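PDB 4Y9J: protein ACDH-11, isoform b from Caenorhabditis elegans, which is a flavoprotein of the acyl-CoA dehydrogenase family that binds flavin-adenine dinucleotide. Local coordinates for residues C144-T149 / A183-Q188; D150-T155 / S309-I314. All blocks are in the same frame, centred on the assembly; numbering follows the deposited sequence.

Overall arrangement
From the N terminus, helix 143-158 supplies the first side of both contacts: residues 144-149 to interaction 1, and residues 150-155, the next in sequence, to interaction 2. Interaction 1 closes a loop of 33 residues that includes helix 166-175 and returns on strand 186-189. Interaction 2 closes a far longer loop of 153 residues, rich in strand, and ends on helix 304-338. Because 183-188 falls between 150-155 and 309-314, the two loops cross. Their centres are about 10 Å apart, and Gln188 CD lies 3.6 Å from Met311 CG. A helix of the N-terminal domain is thus tied to the β-sheet and to helix 304-338 of the C-terminal acyl-CoA dehydrogenase domain, beside the bound UCC.

Interaction 1. Residues C144-T149 / A183-Q188; sequences CPMAMT and AWTSGQ. With UCC (S-{(3S,5R,9R)-1-[(2R,3S,4R,5R)-5-(6-amino-9H-purin-9-yl)-4-hydroxy-3-(phosphonooxy)tetrahydrofuran-2-yl]-3,5,9-trihydroxy-8,8-dimethyl-3,5-dioxido-10,14-dioxo-2,4,6-trioxa-11,15-diaza-3lambda~5~,5lambda~5~-diphosphaheptadecan-17-yl} undecanethioate), chain F.
Thr149 and Ser186 meet where helix 143-158, from the N-terminal helical part of the acyl-CoA dehydrogenase fold, lies against strand 186-189 of its β-sheet; the local axes cross at 85°. Hydrogen bonding centres on Thr149 OG1. With chi1 at -63°, OG1 stands beside its backbone N and accepts from Ser186 N at 3.1 Å (N-H...O 156°). The same hydroxyl donates to Pro145 O at 2.6 Å from OG1, approaching above the carbonyl plane. Thr149 N reaches Pro145 O from the opposite face, so this carbonyl takes two donors. Thr149 OG1 thus joins a helix carbonyl to a strand amide, donating to the first and accepting from the second.

Van der Waals contact flanks these bonds. Met148 lies against the strand backbone: its CB is 3.3 Å from Ser186 O, a buried carbonyl oxygen with no partner in the model. Met148 SD is 3.7 Å from Gln188 CB, and the bend at the end of the thioether chain brings Met148 CE to 3.9 Å from Gly187 CA. On the other flank Met146 CE touches Thr185 CG2 at 3.8 Å, while helix 96-107 covers Pro145 and Met146.

Ligand contacts form the third group. Ala147 CB packs on the acyl chain of UCC, 3.5 Å from CA8, with Cys144 SG near CA4. Gln188 O is hydrogen-bonded to N3 of flavin-adenine dinucleotide, and Gln188 NE2 to Glu446 OE1. The Gln188 amide presents its face to UCC: its CD is 3.3 Å from the thioester S, with OE1 and NE2 almost as near.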
# COMPACT_ATOMS: atom_id res chain seq x y z
N CYS B 144 -14.03 -19.53 10.18
CA CYS B 144 -14.40 -18.84 11.41
C CYS B 144 -15.89 -18.48 11.49
O CYS B 144 -16.59 -18.96 12.40
CB CYS B 144 -13.46 -17.66 11.64
SG CYS B 144 -14.05 -16.43 12.77
N PRO B 145 -16.44 -17.77 10.51
CA PRO B 145 -17.87 -17.59 10.58
C PRO B 145 -18.65 -18.90 10.47
O PRO B 145 -19.74 -18.96 11.03
CB PRO B 145 -18.18 -16.65 9.42
CG PRO B 145 -16.97 -16.71 8.56
CD PRO B 145 -15.83 -16.92 9.47
N MET B 146 -18.14 -19.94 9.80
CA MET B 146 -18.89 -21.21 9.81
C MET B 146 -18.97 -21.77 11.25
O MET B 146 -20.03 -22.28 11.65
CB MET B 146 -18.30 -22.25 8.85
CG MET B 146 -18.40 -21.89 7.39
SD MET B 146 -20.15 -21.72 6.92
CE MET B 146 -20.36 -20.04 6.50
N ALA B 147 -17.90 -21.66 12.01
CA ALA B 147 -17.91 -22.12 13.41
C ALA B 147 -18.97 -21.41 14.24
O ALA B 147 -19.72 -22.05 14.96
CB ALA B 147 -16.57 -21.97 14.07
N MET B 148 -18.95 -20.10 14.15
CA MET B 148 -19.82 -19.26 14.90
C MET B 148 -21.28 -19.43 14.46
O MET B 148 -22.16 -19.30 15.30
CB MET B 148 -19.42 -17.83 14.83
CG MET B 148 -18.13 -17.56 15.54
SD MET B 148 -17.65 -15.82 15.61
CE MET B 148 -17.52 -15.40 13.93
N THR B 149 -21.48 -19.73 13.17
CA THR B 149 -22.81 -19.92 12.62
C THR B 149 -23.40 -21.23 13.21
O THR B 149 -24.55 -21.25 13.66
CB THR B 149 -22.77 -19.91 11.09
OG1 THR B 149 -22.29 -18.60 10.64
CG2 THR B 149 -24.06 -20.33 10.46
N ALA B 183 -28.87 -17.41 2.85
CA ALA B 183 -28.16 -17.88 4.03
C ALA B 183 -27.57 -16.76 4.83
O ALA B 183 -27.03 -15.83 4.29
CB ALA B 183 -27.07 -18.90 3.68
N TRP B 184 -27.54 -16.93 6.13
CA TRP B 184 -26.90 -16.00 7.04
C TRP B 184 -25.69 -16.63 7.74
O TRP B 184 -25.54 -17.88 7.82
CB TRP B 184 -27.87 -15.55 8.14
CG TRP B 184 -28.86 -14.48 7.79
CD1 TRP B 184 -28.96 -13.78 6.60
CD2 TRP B 184 -29.87 -13.93 8.64
NE1 TRP B 184 -29.92 -12.86 6.67
CE2 TRP B 184 -30.53 -12.93 7.90
CE3 TRP B 184 -30.29 -14.19 9.93
CZ2 TRP B 184 -31.62 -12.21 8.40
CZ3 TRP B 184 -31.37 -13.43 10.43
CH2 TRP B 184 -32.00 -12.47 9.68
N THR B 185 -24.88 -15.76 8.34
CA THR B 185 -23.82 -16.16 9.24
C THR B 185 -23.96 -15.36 10.54
O THR B 185 -24.66 -14.35 10.56
CB THR B 185 -22.41 -15.94 8.66
OG1 THR B 185 -22.21 -14.56 8.29
CG2 THR B 185 -22.16 -16.88 7.53
N SER B 186 -23.32 -15.85 11.60
CA SER B 186 -23.36 -15.20 12.89
C SER B 186 -21.97 -14.85 13.38
O SER B 186 -21.01 -15.56 13.08
CB SER B 186 -24.03 -16.06 13.94
OG SER B 186 -24.13 -15.45 15.24
N GLY B 187 -21.91 -13.83 14.22
CA GLY B 187 -20.73 -13.58 15.07
C GLY B 187 -21.01 -13.85 16.53
O GLY B 187 -22.10 -14.30 16.88
N GLN B 188 -20.00 -13.64 17.36
CA GLN B 188 -20.00 -14.01 18.77
C GLN B 188 -19.15 -12.90 19.39
O GLN B 188 -17.94 -12.85 19.15
CB GLN B 188 -19.33 -15.40 18.92
CG GLN B 188 -18.97 -15.90 20.37
CD GLN B 188 -18.06 -17.14 20.40
OE1 GLN B 188 -17.56 -17.59 19.36
NE2 GLN B 188 -17.77 -17.65 21.61
OA1 UCC F . -12.53 -16.20 20.40
CA1 UCC F . -13.71 -16.06 19.91
CA2 UCC F . -14.16 -16.11 18.44
CA3 UCC F . -13.25 -16.71 17.41
CA4 UCC F . -14.03 -17.59 16.39
CA5 UCC F . -13.64 -19.06 16.58
CA6 UCC F . -13.45 -19.75 15.28
CA7 UCC F . -13.06 -21.21 15.46
CA8 UCC F . -13.14 -21.60 14.04
CA9 UCC F . -12.10 -22.38 13.44
C10 UCC F . -11.35 -21.67 12.39
C11 UCC F . -9.95 -21.64 12.99
S UCC F . -15.09 -15.73 20.79
CP1 UCC F . -14.64 -15.58 22.56
CP2 UCC F . -14.06 -16.81 23.18
NP1 UCC F . -13.98 -16.72 24.66
CP3 UCC F . -13.77 -17.85 25.33
OP1 UCC F . -13.51 -18.93 24.80
CP4 UCC F . -13.92 -17.79 26.84
CP5 UCC F . -12.67 -18.37 27.50
NP2 UCC F . -13.02 -18.43 28.91
CP6 UCC F . -13.72 -19.41 29.48
OP2 UCC F . -14.04 -20.44 28.89
CP8 UCC F . -13.99 -19.23 30.96
OP3 UCC F . -13.71 -20.49 31.64
CPB UCC F . -15.42 -18.95 31.35
CP7 UCC F . -16.55 -19.76 30.69
CP9 UCC F . -15.71 -17.67 30.46
CPA UCC F . -15.57 -18.20 32.69
O7 UCC F . -16.98 -17.94 32.94
P2 UCC F . -17.49 -17.65 34.45
O21 UCC F . -18.98 -17.34 34.44
O22 UCC F . -16.43 -16.76 35.11
O6 UCC F . -17.22 -19.12 35.10
P1 UCC F . -18.26 -20.15 35.72
O11 UCC F . -19.03 -19.58 36.90
O12 UCC F . -17.42 -21.38 35.90
O5' UCC F . -19.27 -20.35 34.40
C5' UCC F . -20.67 -19.99 34.50
C4' UCC F . -21.59 -21.16 34.08
C3' UCC F . -21.38 -22.38 34.97
O3' UCC F . -22.64 -23.01 35.01
P3 UCC F . -23.48 -23.15 36.34
O33 UCC F . -24.76 -23.78 35.84
O32 UCC F . -23.77 -21.72 36.75
O31 UCC F . -22.57 -23.99 37.27
C2' UCC F . -20.40 -23.28 34.24
O2' UCC F . -20.59 -24.68 34.42
O4' UCC F . -21.26 -21.58 32.74
C1' UCC F . -20.82 -22.93 32.80
N9 UCC F . -19.81 -23.18 31.76
C4 UCC F . -19.93 -24.17 30.89
N3 UCC F . -20.88 -25.10 30.61
C8 UCC F . -18.64 -22.52 31.59
N7 UCC F . -17.99 -23.07 30.55
C5 UCC F . -18.73 -24.09 30.06
C6 UCC F . -18.65 -25.04 28.93
N6 UCC F . -17.56 -25.01 28.12
N1 UCC F . -19.64 -25.97 28.79
C2 UCC F . -20.71 -25.99 29.61

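Interaction 2. Residues D150-T155 / S309-I314; sequences DGAVKT and SNMLNI. With UCC (S-{(3S,5R,9R)-1-[(2R,3S,4R,5R)-5-(6-amino-9H-purin-9-yl)-4-hydroxy-3-(phosphonooxy)tetrahydrofuran-2-yl]-3,5,9-trihydroxy-8,8-dimethyl-3,5-dioxido-10,14-dioxo-2,4,6-trioxa-11,15-diaza-3lambda~5~,5lambda~5~-diphosphaheptadecan-17-yl} undecanethioate), chain F.
Asp150 turns one face of its carboxylate to Ile314, whose CG2 methyl sits over it, 3.5 Å from Asp150 CG. The oxygens have partners elsewhere: OD1 a salt bridge to Arg125 NH1 and a hydrogen bond to Tyr115 OH, OD2 a hydrogen bond to Gln128 NE2. The Asn310 amide lies with a face towards Lys154 CG, and its OD1 is hydrogen-bonded to Ser158 OG. The Asn313 amide points from the far side of its helix to the edge of the UCC adenine, where Asn313 OD1 accepts from N6 at 3.1 Å and ND2 donates to N1 at 3.1 Å; the two planes are turned by about 45°. Ser309 CB covers one adenine face, 3.6 Å from C2.

Helix 143-158 of the N-terminal helical part packs against helix 304-338 of the C-terminal part of the acyl-CoA dehydrogenase fold. Their local axes run at 144°, 7.8 Å apart. The approach is tightest at Gly151, whose CA is 4.0 Å from Met311 CA. With chi1 at 165°, Met311 CG is anti to its backbone N; bends beyond it bring SD to 3.8 Å from Gly151 CA, and CE reaches Ala152. Lys154 CG meets Asn310 CB at 3.6 Å. Thr155 OG1 donates to Gly151 O, which also accepts Thr155 N from its opposite face, and the same OG1 lies against Met311 CB on the facing helix.

The interface is mainly apolar, with the charges served at its margins: Lys154 NZ forms a salt bridge with Glu383 OE2, and the three partners of Asp150 would probably favour its ionised form although it is buried.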
# COMPACT_ATOMS: atom_id res chain seq x y z
N ASP B 150 -22.60 -22.28 13.22
CA ASP B 150 -23.01 -23.59 13.78
C ASP B 150 -23.30 -23.44 15.26
O ASP B 150 -24.31 -23.87 15.75
CB ASP B 150 -21.87 -24.58 13.49
CG ASP B 150 -22.22 -26.05 13.74
OD1 ASP B 150 -23.30 -26.32 14.27
OD2 ASP B 150 -21.35 -26.96 13.43
N GLY B 151 -22.45 -22.71 15.95
CA GLY B 151 -22.60 -22.48 17.37
C GLY B 151 -23.85 -21.68 17.70
O GLY B 151 -24.52 -21.97 18.68
N ALA B 152 -24.18 -20.70 16.85
CA ALA B 152 -25.38 -19.94 16.98
C ALA B 152 -26.63 -20.79 16.82
O ALA B 152 -27.59 -20.64 17.60
CB ALA B 152 -25.44 -18.80 15.94
N VAL B 153 -26.66 -21.62 15.77
CA VAL B 153 -27.80 -22.55 15.59
C VAL B 153 -28.00 -23.44 16.82
O VAL B 153 -29.13 -23.58 17.32
CB VAL B 153 -27.65 -23.42 14.38
CG1 VAL B 153 -28.79 -24.40 14.31
CG2 VAL B 153 -27.59 -22.58 13.09
N LYS B 154 -26.90 -24.03 17.32
CA LYS B 154 -26.97 -24.90 18.46
C LYS B 154 -27.49 -24.14 19.67
O LYS B 154 -28.28 -24.66 20.44
CB LYS B 154 -25.57 -25.45 18.75
CG LYS B 154 -25.52 -26.40 19.94
CD LYS B 154 -26.27 -27.66 19.65
CE LYS B 154 -26.14 -28.57 20.88
NZ LYS B 154 -25.74 -29.95 20.54
N THR B 155 -26.96 -22.93 19.87
CA THR B 155 -27.36 -22.15 21.01
C THR B 155 -28.83 -21.81 20.96
O THR B 155 -29.60 -22.02 21.92
CB THR B 155 -26.54 -20.85 21.06
OG1 THR B 155 -25.17 -21.18 21.25
CG2 THR B 155 -27.01 -19.92 22.16
N SER B 309 -22.80 -21.25 26.45
CA SER B 309 -21.92 -22.43 26.50
C SER B 309 -21.95 -23.35 25.25
O SER B 309 -20.90 -23.87 24.87
CB SER B 309 -22.10 -23.23 27.80
OG SER B 309 -23.36 -23.77 28.00
N ASN B 310 -23.09 -23.47 24.54
CA ASN B 310 -23.12 -24.33 23.34
C ASN B 310 -22.34 -23.75 22.18
O ASN B 310 -21.67 -24.44 21.43
CB ASN B 310 -24.55 -24.65 22.96
CG ASN B 310 -25.22 -25.59 23.91
OD1 ASN B 310 -26.42 -25.45 24.28
ND2 ASN B 310 -24.51 -26.62 24.22
N MET B 311 -22.29 -22.43 22.10
CA MET B 311 -21.47 -21.78 21.15
C MET B 311 -20.02 -22.02 21.45
O MET B 311 -19.23 -22.26 20.52
CB MET B 311 -21.80 -20.29 21.09
CG MET B 311 -20.83 -19.40 20.43
SD MET B 311 -20.98 -19.23 18.60
CE MET B 311 -22.26 -17.93 18.61
N LEU B 312 -19.62 -21.81 22.69
CA LEU B 312 -18.20 -22.12 23.07
C LEU B 312 -17.85 -23.58 22.69
O LEU B 312 -16.85 -23.83 22.01
CB LEU B 312 -17.92 -21.89 24.57
CG LEU B 312 -18.11 -20.47 25.18
CD1 LEU B 312 -17.93 -20.52 26.72
CD2 LEU B 312 -17.14 -19.49 24.49
N ASN B 313 -18.66 -24.55 23.08
CA ASN B 313 -18.31 -25.90 22.77
C ASN B 313 -18.29 -26.25 21.31
O ASN B 313 -17.41 -26.99 20.93
CB ASN B 313 -19.23 -26.81 23.52
CG ASN B 313 -18.92 -26.77 25.04
OD1 ASN B 313 -17.74 -26.50 25.46
ND2 ASN B 313 -19.94 -27.01 25.88
N ILE B 314 -19.27 -25.76 20.49
CA ILE B 314 -19.26 -26.08 19.05
C ILE B 314 -18.12 -25.43 18.39
O ILE B 314 -17.50 -26.07 17.53
CB ILE B 314 -20.61 -25.66 18.34
CG1 ILE B 314 -21.72 -26.58 18.76
CG2 ILE B 314 -20.49 -25.66 16.80
CD1 ILE B 314 -21.63 -28.00 18.21
OA1 UCC F . -12.53 -16.20 20.40
CA1 UCC F . -13.71 -16.06 19.91
CA2 UCC F . -14.16 -16.11 18.44
CA3 UCC F . -13.25 -16.71 17.41
CA4 UCC F . -14.03 -17.59 16.39
CA5 UCC F . -13.64 -19.06 16.58
CA6 UCC F . -13.45 -19.75 15.28
CA7 UCC F . -13.06 -21.21 15.46
CA8 UCC F . -13.14 -21.60 14.04
CA9 UCC F . -12.10 -22.38 13.44
C10 UCC F . -11.35 -21.67 12.39
C11 UCC F . -9.95 -21.64 12.99
S UCC F . -15.09 -15.73 20.79
CP1 UCC F . -14.64 -15.58 22.56
CP2 UCC F . -14.06 -16.81 23.18
NP1 UCC F . -13.98 -16.72 24.66
CP3 UCC F . -13.77 -17.85 25.33
OP1 UCC F . -13.51 -18.93 24.80
CP4 UCC F . -13.92 -17.79 26.84
CP5 UCC F . -12.67 -18.37 27.50
NP2 UCC F . -13.02 -18.43 28.91
CP6 UCC F . -13.72 -19.41 29.48
OP2 UCC F . -14.04 -20.44 28.89
CP8 UCC F . -13.99 -19.23 30.96
OP3 UCC F . -13.71 -20.49 31.64
CPB UCC F . -15.42 -18.95 31.35
CP7 UCC F . -16.55 -19.76 30.69
CP9 UCC F . -15.71 -17.67 30.46
CPA UCC F . -15.57 -18.20 32.69
O7 UCC F . -16.98 -17.94 32.94
P2 UCC F . -17.49 -17.65 34.45
O21 UCC F . -18.98 -17.34 34.44
O22 UCC F . -16.43 -16.76 35.11
O6 UCC F . -17.22 -19.12 35.10
P1 UCC F . -18.26 -20.15 35.72
O11 UCC F . -19.03 -19.58 36.90
O12 UCC F . -17.42 -21.38 35.90
O5' UCC F . -19.27 -20.35 34.40
C5' UCC F . -20.67 -19.99 34.50
C4' UCC F . -21.59 -21.16 34.08
C3' UCC F . -21.38 -22.38 34.97
O3' UCC F . -22.64 -23.01 35.01
P3 UCC F . -23.48 -23.15 36.34
O33 UCC F . -24.76 -23.78 35.84
O32 UCC F . -23.77 -21.72 36.75
O31 UCC F . -22.57 -23.99 37.27
C2' UCC F . -20.40 -23.28 34.24
O2' UCC F . -20.59 -24.68 34.42
O4' UCC F . -21.26 -21.58 32.74
C1' UCC F . -20.82 -22.93 32.80
N9 UCC F . -19.81 -23.18 31.76
C4 UCC F . -19.93 -24.17 30.89
N3 UCC F . -20.88 -25.10 30.61
C8 UCC F . -18.64 -22.52 31.59
N7 UCC F . -17.99 -23.07 30.55
C5 UCC F . -18.73 -24.09 30.06
C6 UCC F . -18.65 -25.04 28.93
N6 UCC F . -17.56 -25.01 28.12
N1 UCC F . -19.64 -25.97 28.79
C2 UCC F . -20.71 -25.99 29.61